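Local coordinates for competence damage-inducible protein A (Enterobacter cloacae subsp. cloacae, PDB 5VU3) that is of unconfirmed function but belongs to the CinA (competence-damaged protein) family, whose members include nicotinamide-nucleotide amidases, at residues V14-L25 with H158-S169. Sequence-based numbering, arbitrary orientation.
Sequences VAELTKKLASRL and HYSLAELVTKLS. With ACT (acetate ion), chain I.
Arg24 grips Ser169 side-on, with two nitrogens on one hydroxyl oxygen. Arg24 NE donates to Ser169 OG at 2.9 Å and 162°. Arg24 NH2 reaches Ser169 OG at 3.2 Å, at a more bent 137°. The oxygen lies in the guanidinium plane. Ser169 OG passes its own proton back to Val165 O at 2.9 Å, from above the carbonyl plane. Ser169 is poorly ordered, so the grip may be less firm than its geometry suggests. A bend at chi2 turns the arginine across Val165 toward the end of helix 149-167. An acetate ion, probably from the crystallisation liquor, is weakly hydrogen-bonded to Arg24 NH1 and NH2.

At the other end, Leu17 CD1 sits over one face of the His158 ring, 3.8 Å from its centroid, a CH-pi contact. The ring's NE2 is hydrogen-bonded to Ile12 O, which helps fix its tilt. Between these ends the packing is knobs-into-holes. Leu17 fits among His158, Leu161, Ala162 and Val165. Leu161 enters the hole formed by Val14, Leu17, Thr18 and Leu21. Val165 sits among Leu17, Lys20, Leu21 and Arg24. With CG anti to the backbone N, Leu21 divides its methyls: Leu21 CD1 meets Leu168 CD1 at 3.6 Å and Leu21 CD2 meets Leu161 CD2 at 3.8 Å. Leu25 CD2 adds to the Leu168 cluster.

The helix axes approach to 9.5 Å and run roughly parallel, at 33°. Helix 42-49 packs beside both, while Leu164 rests on strand 106-112 of the central sheet. Cohesion between the N-terminal and C-terminal helices is thus chiefly hydrophobic, since the direct hydrogen bonds fall at a poorly ordered terminus.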
loop_
_atom_site.group_PDB
_atom_site.type_symbol
_atom_site.label_atom_id
_atom_site.label_comp_id
_atom_site.label_asym_id
_atom_site.label_seq_id
_atom_site.Cartn_x
_atom_site.Cartn_y
_atom_site.Cartn_z
ATOM N N VAL A 14 -2.430 0.814 -17.123
ATOM C CA VAL A 14 -2.833 1.179 -15.765
ATOM C C VAL A 14 -2.826 2.696 -15.598
ATOM O O VAL A 14 -3.747 3.275 -15.007
ATOM C CB VAL A 14 -1.924 0.471 -14.738
ATOM C CG1 VAL A 14 -2.028 1.131 -13.362
ATOM C CG2 VAL A 14 -2.283 -0.992 -14.649
ATOM N N ALA A 15 -1.816 3.371 -16.158
ATOM C CA ALA A 15 -1.745 4.828 -16.055
ATOM C C ALA A 15 -2.904 5.499 -16.783
ATOM O O ALA A 15 -3.457 6.496 -16.301
ATOM C CB ALA A 15 -0.409 5.336 -16.604
ATOM N N GLU A 16 -3.281 4.979 -17.952
ATOM C CA GLU A 16 -4.458 5.501 -18.635
ATOM C C GLU A 16 -5.716 5.293 -17.799
ATOM O O GLU A 16 -6.600 6.163 -17.754
ATOM C CB GLU A 16 -4.609 4.821 -19.993
ATOM C CG GLU A 16 -3.661 5.320 -21.076
ATOM C CD GLU A 16 -3.870 4.588 -22.387
ATOM O OE1 GLU A 16 -4.394 5.211 -23.335
ATOM O OE2 GLU A 16 -3.517 3.386 -22.460
ATOM N N LEU A 17 -5.816 4.136 -17.147
ATOM C CA LEU A 17 -6.988 3.813 -16.334
ATOM C C LEU A 17 -7.075 4.706 -15.100
ATOM O O LEU A 17 -8.162 5.160 -14.729
ATOM C CB LEU A 17 -6.940 2.340 -15.925
ATOM C CG LEU A 17 -7.212 1.297 -17.004
ATOM C CD1 LEU A 17 -6.985 -0.118 -16.442
ATOM C CD2 LEU A 17 -8.640 1.440 -17.531
ATOM N N THR A 18 -5.945 4.940 -14.424
ATOM C CA THR A 18 -6.010 5.782 -13.232
ATOM C C THR A 18 -6.293 7.234 -13.600
ATOM O O THR A 18 -6.949 7.954 -12.832
ATOM C CB THR A 18 -4.724 5.660 -12.404
ATOM O OG1 THR A 18 -3.590 6.109 -13.161
ATOM C CG2 THR A 18 -4.511 4.211 -11.945
ATOM N N LYS A 19 -5.849 7.677 -14.776
ATOM C CA LYS A 19 -6.254 8.997 -15.253
ATOM C C LYS A 19 -7.755 9.048 -15.519
ATOM O O LYS A 19 -8.439 10.000 -15.113
ATOM C CB LYS A 19 -5.469 9.368 -16.509
ATOM C CG LYS A 19 -5.776 10.751 -17.044
ATOM C CD LYS A 19 -4.869 11.072 -18.221
ATOM C CE LYS A 19 -5.054 12.498 -18.702
ATOM N NZ LYS A 19 -4.211 12.753 -19.903
ATOM N N LYS A 20 -8.289 8.026 -16.196
ATOM C CA LYS A 20 -9.731 7.959 -16.427
ATOM C C LYS A 20 -10.493 7.930 -15.107
ATOM O O LYS A 20 -11.499 8.628 -14.935
ATOM C CB LYS A 20 -10.075 6.718 -17.251
ATOM C CG LYS A 20 -10.013 6.879 -18.759
ATOM C CD LYS A 20 -9.827 5.520 -19.421
ATOM C CE LYS A 20 -10.559 5.420 -20.750
ATOM N NZ LYS A 20 -11.930 4.857 -20.576
ATOM N N LEU A 21 -10.029 7.103 -14.169
ATOM C CA LEU A 21 -10.709 6.949 -12.889
ATOM C C LEU A 21 -10.669 8.241 -12.082
ATOM O O LEU A 21 -11.676 8.640 -11.484
ATOM C CB LEU A 21 -10.069 5.793 -12.115
ATOM C CG LEU A 21 -10.603 5.463 -10.723
ATOM C CD1 LEU A 21 -12.066 5.062 -10.808
ATOM C CD2 LEU A 21 -9.766 4.336 -10.101
ATOM N N ALA A 22 -9.510 8.906 -12.056
ATOM C CA ALA A 22 -9.398 10.215 -11.420
ATOM C C ALA A 22 -10.459 11.181 -11.936
ATOM O O ALA A 22 -11.103 11.892 -11.156
ATOM C CB ALA A 22 -8.000 10.790 -11.663
ATOM N N SER A 23 -10.647 11.225 -13.258
ATOM C CA SER A 23 -11.641 12.124 -13.838
ATOM C C SER A 23 -13.039 11.802 -13.329
ATOM O O SER A 23 -13.781 12.699 -12.902
ATOM C CB SER A 23 -11.599 12.043 -15.364
ATOM O OG SER A 23 -10.605 12.898 -15.894
ATOM N N ARG A 24 -13.425 10.521 -13.375
ATOM C CA ARG A 24 -14.773 10.138 -12.953
ATOM C C ARG A 24 -15.001 10.462 -11.485
ATOM O O ARG A 24 -16.043 11.014 -11.110
ATOM C CB ARG A 24 -15.015 8.647 -13.191
ATOM C CG ARG A 24 -14.575 8.111 -14.533
ATOM C CD ARG A 24 -15.668 8.227 -15.575
ATOM N NE ARG A 24 -15.398 7.396 -16.749
ATOM C CZ ARG A 24 -14.412 7.613 -17.615
ATOM N NH1 ARG A 24 -13.581 8.637 -17.449
ATOM N NH2 ARG A 24 -14.255 6.803 -18.653
ATOM N N LEU A 25 -14.042 10.101 -10.632
ATOM C CA LEU A 25 -14.226 10.292 -9.199
ATOM C C LEU A 25 -14.258 11.771 -8.839
ATOM O O LEU A 25 -15.133 12.214 -8.083
ATOM C CB LEU A 25 -13.121 9.571 -8.433
ATOM C CG LEU A 25 -13.200 8.046 -8.493
ATOM C CD1 LEU A 25 -11.964 7.421 -7.875
ATOM C CD2 LEU A 25 -14.464 7.550 -7.812
ATOM N N HIS A 158 -4.619 -4.242 -12.868
ATOM C CA HIS A 158 -5.245 -3.709 -14.062
ATOM C C HIS A 158 -6.718 -4.035 -14.107
ATOM O O HIS A 158 -7.513 -3.214 -14.362
ATOM C CB HIS A 158 -4.529 -4.198 -15.320
ATOM C CG HIS A 158 -5.125 -3.732 -16.617
ATOM N ND1 HIS A 158 -6.251 -4.281 -17.159
ATOM C CD2 HIS A 158 -4.733 -2.771 -17.477
ATOM C CE1 HIS A 158 -6.520 -3.690 -18.300
ATOM N NE2 HIS A 158 -5.620 -2.761 -18.509
ATOM N N TYR A 159 -7.037 -5.278 -13.827
ATOM C CA TYR A 159 -8.428 -5.715 -13.883
ATOM C C TYR A 159 -9.294 -4.960 -12.874
ATOM O O TYR A 159 -10.403 -4.527 -13.208
ATOM C CB TYR A 159 -8.501 -7.231 -13.659
ATOM C CG TYR A 159 -9.901 -7.792 -13.518
ATOM C CD1 TYR A 159 -10.614 -8.236 -14.628
ATOM C CD2 TYR A 159 -10.498 -7.908 -12.266
ATOM C CE1 TYR A 159 -11.895 -8.757 -14.497
ATOM C CE2 TYR A 159 -11.769 -8.428 -12.127
ATOM C CZ TYR A 159 -12.464 -8.848 -13.239
ATOM O OH TYR A 159 -13.730 -9.360 -13.080
ATOM N N SER A 160 -8.800 -4.768 -11.644
ATOM C CA SER A 160 -9.601 -4.064 -10.642
ATOM C C SER A 160 -9.907 -2.643 -11.088
ATOM O O SER A 160 -11.022 -2.144 -10.883
ATOM C CB SER A 160 -8.890 -4.054 -9.282
ATOM O OG SER A 160 -7.751 -3.200 -9.279
ATOM N N LEU A 161 -8.935 -1.985 -11.729
ATOM C CA LEU A 161 -9.125 -0.607 -12.163
ATOM C C LEU A 161 -10.034 -0.526 -13.382
ATOM O O LEU A 161 -10.888 0.366 -13.466
ATOM C CB LEU A 161 -7.763 0.024 -12.474
ATOM C CG LEU A 161 -6.878 0.243 -11.241
ATOM C CD1 LEU A 161 -5.410 0.430 -11.656
ATOM C CD2 LEU A 161 -7.378 1.450 -10.452
ATOM N N ALA A 162 -9.840 -1.424 -14.354
ATOM C CA ALA A 162 -10.639 -1.381 -15.576
ATOM C C ALA A 162 -12.112 -1.605 -15.274
ATOM O O ALA A 162 -12.986 -0.932 -15.837
ATOM C CB ALA A 162 -10.136 -2.428 -16.571
ATOM N N GLU A 163 -12.403 -2.551 -14.382
ATOM C CA GLU A 163 -13.784 -2.806 -14.002
ATOM C C GLU A 163 -14.404 -1.603 -13.306
ATOM O O GLU A 163 -15.551 -1.244 -13.586
ATOM C CB GLU A 163 -13.845 -4.044 -13.111
ATOM C CG GLU A 163 -13.531 -5.325 -13.861
ATOM C CD GLU A 163 -14.254 -5.384 -15.196
ATOM O OE1 GLU A 163 -15.460 -5.713 -15.187
ATOM O OE2 GLU A 163 -13.627 -5.093 -16.244
ATOM N N LEU A 164 -13.668 -0.977 -12.382
ATOM C CA LEU A 164 -14.216 0.180 -11.681
ATOM C C LEU A 164 -14.500 1.322 -12.645
ATOM O O LEU A 164 -15.532 1.995 -12.532
ATOM C CB LEU A 164 -13.264 0.650 -10.579
ATOM C CG LEU A 164 -13.834 1.800 -9.734
ATOM C CD1 LEU A 164 -15.213 1.423 -9.174
ATOM C CD2 LEU A 164 -12.889 2.208 -8.595
ATOM N N VAL A 165 -13.590 1.567 -13.593
ATOM C CA VAL A 165 -13.814 2.624 -14.578
ATOM C C VAL A 165 -15.122 2.382 -15.319
ATOM O O VAL A 165 -15.949 3.287 -15.478
ATOM C CB VAL A 165 -12.623 2.717 -15.550
ATOM C CG1 VAL A 165 -13.006 3.544 -16.771
ATOM C CG2 VAL A 165 -11.425 3.342 -14.849
ATOM N N THR A 166 -15.331 1.145 -15.773
ATOM C CA THR A 166 -16.569 0.800 -16.461
ATOM C C THR A 166 -17.780 1.029 -15.570
ATOM O O THR A 166 -18.785 1.599 -16.011
ATOM C CB THR A 166 -16.520 -0.656 -16.919
ATOM O OG1 THR A 166 -15.432 -0.828 -17.834
ATOM C CG2 THR A 166 -17.826 -1.040 -17.610
ATOM N N LYS A 167 -17.699 0.598 -14.308
ATOM C CA LYS A 167 -18.829 0.747 -13.397
ATOM C C LYS A 167 -19.177 2.205 -13.141
ATOM O O LYS A 167 -20.328 2.504 -12.804
ATOM C CB LYS A 167 -18.531 0.038 -12.076
ATOM C CG LYS A 167 -18.569 -1.486 -12.179
ATOM C CD LYS A 167 -17.869 -2.136 -10.998
ATOM C CE LYS A 167 -18.178 -3.621 -10.908
ATOM N NZ LYS A 167 -18.109 -4.309 -12.225
ATOM N N LEU A 168 -18.220 3.119 -13.302
ATOM C CA LEU A 168 -18.462 4.539 -13.081
ATOM C C LEU A 168 -18.701 5.320 -14.369
ATOM O O LEU A 168 -18.857 6.543 -14.311
ATOM C CB LEU A 168 -17.295 5.164 -12.308
ATOM C CG LEU A 168 -16.997 4.635 -10.903
ATOM C CD1 LEU A 168 -15.650 5.151 -10.438
ATOM C CD2 LEU A 168 -18.090 5.055 -9.922
ATOM N N SER A 169 -18.740 4.657 -15.519
ATOM C CA SER A 169 -19.009 5.313 -16.791
ATOM C C SER A 169 -20.473 5.123 -17.168
ATOM O O SER A 169 -21.054 4.061 -16.926
ATOM C CB SER A 169 -18.103 4.764 -17.896
ATOM O OG SER A 169 -16.734 5.026 -17.623
HETATM C C ACT I . -12.019 9.885 -21.163
HETATM O O ACT I . -12.776 9.007 -20.666
HETATM O OXT ACT I . -12.197 11.133 -21.227
HETATM C CH3 ACT I . -10.693 9.343 -21.785
#